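Local atomic coordinates of cell death abnormality protein 2 (Caenorhabditis elegans, PDB entry 3QWX), a protein that acts as a CRK-family SH2-SH3 signalling adaptor required for cell migration and the engulfment of cell corpses, but not for programmed cell death. Residues F14-S20 with F38-D42; I35-L39 with A107-Y113. All blocks are in the same frame, centred on the assembly; numbering follows the deposited sequence.

Contact 1: F14-S20 with F38-D42; sequences FYFPGMS and FLMRD. With SO4 (sulfate ion), chain B.
Arg41 passes the carbonyls of Phe16, Met19 and Ser20 on its way to a bound sulfate. CG sits between the backbone N and the carbonyl carbon (chi1 59°), and the chain is then extended as far as NE. CB lies 3.6 Å from Phe16 O, CD passes 4.0 Å from Ser20 O, and NE is held by Thr52 OG1 on strand 49-54. The guanidinium meets the anion edge-on: NH1 donates to sulfate O1 at 2.9 Å and NH2 to O3 at 3.1 Å, both nearly straight. Two parallel N-H groups and a positive charge make arginine the natural residue for a tetrahedral oxyanion; Arg21, Ser43 and Ser44 complete the site.

Backbone bonds join the two segments. Met40 N donates to Phe14 O (2.9 Å) and Phe16 N to Met40 O, a parallel pairing about Tyr15 and Met40. Beside it, the edge of Phe38 points at the face of Phe14 in a T-shaped pair with planes at 79°, while Met19 SD meets Leu39 CD2 tip to tip at 3.7 Å, a flexible thioether against one methyl of leucine's forked end.

Strand 15-16, helix 21-29 and strand 37-42 form a beta-alpha-beta unit. The FLMRD sequence of strand 37-42 corresponds to the FLVR motif of SH2 domains, whose arginine binds the phosphotyrosine phosphate, so the sulfate, probably from the crystallisation liquor, is likely to mark that pocket.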
# COMPACT_ATOMS: atom_id res chain seq x y z
N PHE A 14 0.08 -2.91 1.85
CA PHE A 14 0.01 -1.45 2.01
C PHE A 14 0.61 -0.67 0.84
O PHE A 14 1.08 0.47 0.99
CB PHE A 14 0.47 -0.96 3.38
CG PHE A 14 1.74 -1.58 3.89
CD1 PHE A 14 2.98 -1.16 3.42
CD2 PHE A 14 1.70 -2.55 4.88
CE1 PHE A 14 4.16 -1.71 3.92
CE2 PHE A 14 2.88 -3.11 5.39
CZ PHE A 14 4.10 -2.70 4.90
N TYR A 15 0.55 -1.31 -0.33
CA TYR A 15 1.06 -0.77 -1.58
C TYR A 15 -0.12 -0.32 -2.45
O TYR A 15 -1.10 -1.06 -2.60
CB TYR A 15 1.91 -1.84 -2.28
CG TYR A 15 2.25 -1.58 -3.72
CD1 TYR A 15 2.91 -0.43 -4.11
CD2 TYR A 15 1.92 -2.50 -4.70
CE1 TYR A 15 3.22 -0.20 -5.44
CE2 TYR A 15 2.23 -2.29 -6.03
CZ TYR A 15 2.88 -1.13 -6.39
OH TYR A 15 3.18 -0.92 -7.72
N PHE A 16 -0.06 0.89 -2.99
CA PHE A 16 -1.18 1.49 -3.71
C PHE A 16 -0.78 1.84 -5.14
O PHE A 16 -0.45 2.99 -5.45
CB PHE A 16 -1.71 2.71 -2.96
CG PHE A 16 -2.30 2.39 -1.60
CD1 PHE A 16 -1.48 2.26 -0.49
CD2 PHE A 16 -3.66 2.23 -1.45
CE1 PHE A 16 -2.02 1.95 0.76
CE2 PHE A 16 -4.21 1.93 -0.21
CZ PHE A 16 -3.38 1.79 0.91
N PRO A 17 -0.82 0.84 -6.03
CA PRO A 17 -0.39 0.95 -7.44
C PRO A 17 -1.08 2.08 -8.21
O PRO A 17 -0.45 2.69 -9.08
CB PRO A 17 -0.77 -0.42 -8.03
CG PRO A 17 -0.97 -1.32 -6.86
CD PRO A 17 -1.42 -0.47 -5.72
N GLY A 18 -2.34 2.38 -7.91
CA GLY A 18 -3.03 3.44 -8.64
C GLY A 18 -2.76 4.87 -8.20
O GLY A 18 -3.06 5.83 -8.92
N MET A 19 -2.16 5.02 -7.02
CA MET A 19 -2.08 6.33 -6.35
C MET A 19 -0.92 7.22 -6.80
O MET A 19 0.22 6.75 -6.95
CB MET A 19 -2.00 6.10 -4.84
CG MET A 19 -2.30 7.31 -3.99
SD MET A 19 -2.08 6.87 -2.26
CE MET A 19 -3.58 5.92 -1.95
N SER A 20 -1.21 8.51 -7.00
CA SER A 20 -0.16 9.45 -7.36
C SER A 20 0.50 10.02 -6.11
O SER A 20 -0.02 9.87 -5.00
CB SER A 20 -0.73 10.60 -8.20
OG SER A 20 -1.63 11.40 -7.45
N PHE A 38 1.92 5.46 7.11
CA PHE A 38 2.66 5.42 5.85
C PHE A 38 1.99 4.53 4.80
O PHE A 38 1.13 3.69 5.12
CB PHE A 38 4.09 4.90 6.10
CG PHE A 38 4.14 3.44 6.45
CD1 PHE A 38 3.92 3.02 7.76
CD2 PHE A 38 4.36 2.49 5.48
CE1 PHE A 38 3.95 1.68 8.09
CE2 PHE A 38 4.39 1.14 5.80
CZ PHE A 38 4.17 0.73 7.11
N LEU A 39 2.38 4.71 3.55
CA LEU A 39 2.00 3.78 2.51
C LEU A 39 3.10 3.69 1.48
O LEU A 39 3.99 4.54 1.42
CB LEU A 39 0.68 4.20 1.86
CG LEU A 39 0.57 5.60 1.24
CD1 LEU A 39 1.23 5.66 -0.14
CD2 LEU A 39 -0.91 5.97 1.14
N MET A 40 3.03 2.65 0.66
CA MET A 40 3.89 2.55 -0.50
C MET A 40 3.07 2.69 -1.77
O MET A 40 1.87 2.44 -1.77
CB MET A 40 4.65 1.22 -0.50
CG MET A 40 5.89 1.27 0.41
SD MET A 40 6.72 -0.31 0.37
CE MET A 40 7.32 -0.37 -1.32
N ARG A 41 3.73 3.11 -2.83
CA ARG A 41 3.08 3.38 -4.11
C ARG A 41 4.14 3.38 -5.18
O ARG A 41 5.33 3.23 -4.89
CB ARG A 41 2.38 4.74 -4.08
CG ARG A 41 3.33 5.88 -3.81
CD ARG A 41 2.64 7.23 -3.74
NE ARG A 41 3.60 8.26 -3.34
CZ ARG A 41 4.48 8.81 -4.16
NH1 ARG A 41 4.51 8.45 -5.43
NH2 ARG A 41 5.35 9.72 -3.72
N ASP A 42 3.73 3.56 -6.43
CA ASP A 42 4.70 3.71 -7.51
C ASP A 42 5.35 5.10 -7.53
O ASP A 42 4.69 6.11 -7.29
CB ASP A 42 4.05 3.38 -8.85
CG ASP A 42 3.55 1.95 -8.90
OD1 ASP A 42 4.34 1.06 -8.54
OD2 ASP A 42 2.38 1.72 -9.24
S SO4 B . 7.44 10.52 -7.05
O1 SO4 B . 6.30 9.67 -7.39
O2 SO4 B . 7.39 11.73 -7.86
O3 SO4 B . 7.42 10.90 -5.64
O4 SO4 B . 8.67 9.78 -7.30
O HOH W 1 1.08 4.35 -7.31

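Contact 2: I35-L39 with A107-Y113; sequences IGTFL and ASLLAAY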
# COMPACT_ATOMS: atom_id res chain seq x y z
N ILE A 35 0.87 10.62 13.24
CA ILE A 35 2.26 10.57 12.82
C ILE A 35 2.73 9.12 12.79
O ILE A 35 2.38 8.34 13.67
CB ILE A 35 3.15 11.46 13.72
CG1 ILE A 35 2.82 12.94 13.46
CG2 ILE A 35 4.62 11.20 13.44
CD1 ILE A 35 3.45 13.90 14.51
N GLY A 36 3.49 8.74 11.78
CA GLY A 36 3.97 7.37 11.67
C GLY A 36 3.15 6.55 10.68
O GLY A 36 3.50 5.40 10.35
N THR A 37 2.03 7.12 10.23
CA THR A 37 1.21 6.45 9.22
C THR A 37 1.91 6.55 7.86
O THR A 37 2.44 7.60 7.51
CB THR A 37 -0.22 7.05 9.15
OG1 THR A 37 -0.74 7.15 10.48
CG2 THR A 37 -1.15 6.19 8.33
N PHE A 38 1.92 5.46 7.11
CA PHE A 38 2.66 5.42 5.85
C PHE A 38 1.99 4.53 4.80
O PHE A 38 1.13 3.69 5.12
CB PHE A 38 4.09 4.90 6.10
CG PHE A 38 4.14 3.44 6.45
CD1 PHE A 38 3.92 3.02 7.76
CD2 PHE A 38 4.36 2.49 5.48
CE1 PHE A 38 3.95 1.68 8.09
CE2 PHE A 38 4.39 1.14 5.80
CZ PHE A 38 4.17 0.73 7.11
N LEU A 39 2.38 4.71 3.55
CA LEU A 39 2.00 3.78 2.51
C LEU A 39 3.10 3.69 1.48
O LEU A 39 3.99 4.54 1.42
CB LEU A 39 0.68 4.20 1.86
CG LEU A 39 0.57 5.60 1.24
CD1 LEU A 39 1.23 5.66 -0.14
CD2 LEU A 39 -0.91 5.97 1.14
N ALA A 107 10.11 11.11 11.72
CA ALA A 107 9.38 10.03 12.38
C ALA A 107 9.69 8.63 11.85
O ALA A 107 10.24 8.46 10.77
CB ALA A 107 7.87 10.29 12.34
N SER A 108 9.33 7.62 12.64
CA SER A 108 9.43 6.23 12.22
C SER A 108 8.11 5.73 11.62
O SER A 108 7.08 6.37 11.76
CB SER A 108 9.78 5.36 13.42
OG SER A 108 11.15 5.50 13.73
N LEU A 109 8.17 4.58 10.95
CA LEU A 109 6.99 3.90 10.43
C LEU A 109 6.24 3.19 11.56
O LEU A 109 6.80 2.33 12.22
CB LEU A 109 7.42 2.86 9.39
CG LEU A 109 8.26 3.39 8.22
CD1 LEU A 109 8.53 2.26 7.24
CD2 LEU A 109 7.53 4.56 7.54
N LEU A 110 4.97 3.55 11.79
CA LEU A 110 4.23 2.97 12.91
C LEU A 110 3.08 2.12 12.41
O LEU A 110 2.88 1.00 12.88
CB LEU A 110 3.71 4.06 13.86
CG LEU A 110 3.33 3.66 15.29
CD1 LEU A 110 3.23 4.88 16.20
CD2 LEU A 110 2.04 2.85 15.35
N ALA A 111 2.33 2.66 11.45
CA ALA A 111 1.12 1.99 10.98
C ALA A 111 0.87 2.21 9.49
O ALA A 111 1.00 3.32 8.98
CB ALA A 111 -0.08 2.44 11.78
N ALA A 112 0.51 1.14 8.79
CA ALA A 112 0.12 1.23 7.39
C ALA A 112 -1.19 2.02 7.24
O ALA A 112 -2.15 1.80 7.99
CB ALA A 112 -0.04 -0.17 6.81
N TYR A 113 -1.21 2.95 6.29
CA TYR A 113 -2.43 3.67 5.92
C TYR A 113 -3.50 2.68 5.45
O TYR A 113 -3.20 1.72 4.74
CB TYR A 113 -2.16 4.69 4.80
CG TYR A 113 -3.40 5.43 4.40
CD1 TYR A 113 -3.90 6.45 5.21
CD2 TYR A 113 -4.10 5.11 3.24
CE1 TYR A 113 -5.06 7.13 4.86
CE2 TYR A 113 -5.26 5.78 2.89
CZ TYR A 113 -5.74 6.79 3.71
OH TYR A 113 -6.89 7.48 3.38
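Gly36 and Phe38 carry the backbone bonding to 107-113. Gly36 O takes two donors from the same face of its carbonyl plane: Leu110 N at 2.8 Å, tilted 21° from that plane, and Ala111 N at 3.2 Å, well above it and so not on a lone pair. Farther along, Phe38 N donates to Ala111 O, and Tyr113 N to Phe38 O at 2.7 Å, giving a short parallel pairing of Thr37 with Ala111 and Phe38 with Ala112. Glycine suits its place because its backbone angles (phi 100°) would jam a side chain against the preceding carbonyl, and Leu110 would crowd it as well.

Weaker C-H...O contacts reinforce these bonds. Gly36 CA lies 3.3 Å from Ser108 O, and Thr37 CA approaches Ala111 O.

The Phe38 ring supplies the CH-pi contacts. Ala112 CA stands over one face, 4.2 Å from the centroid; on the opposite face Leu109 CB sits off-centre. The small alanine lets the backbone come right up to the ring, while the branched leucine crosses it at about a right angle, with CD2 3.7 Å from Phe38 CG.

Apolar packing does the rest. Ile35 CG2 abuts Ala107 CB at 3.5 Å. With Thr37 CG2 anti to the backbone N, that methyl meets the edge of the Tyr113 ring, and OG1 is turned to Ser34 O. Tyr113 lies alongside Leu39, pointing the same way, its CD2 3.9 Å from Leu39 CD2.

Charged groups play no part across this contact. Backbone amides satisfy the carbonyls of Gly36, Phe38 and Ala111, and carbon packing, centred on the buried Phe38 ring, fills in around the strand pairing, so the SH2 domain's late segment is fixed to its central strand by main-chain polarity and hydrophobic fit.

Contacts 1 and 2 share strand 37-42 and use successive parts of its same edge: Phe38 pairs with 111-113, then Met40 with 14-16, both in parallel, while the other edge goes to strand 49-54. Their centres are about 13 Å apart, yet they meet directly, Phe14 CD2 lying 3.5 Å from Ala112 CB and Phe16 CZ 3.8 Å from Tyr113 O. The Phe38 ring joins them, its edge serving contact 1 and its two faces contact 2. The sulfate is bound by contact 1, at Arg41; contact 2 secures the start of the same strand, within the SH2 domain, and adds no ligand to the anion.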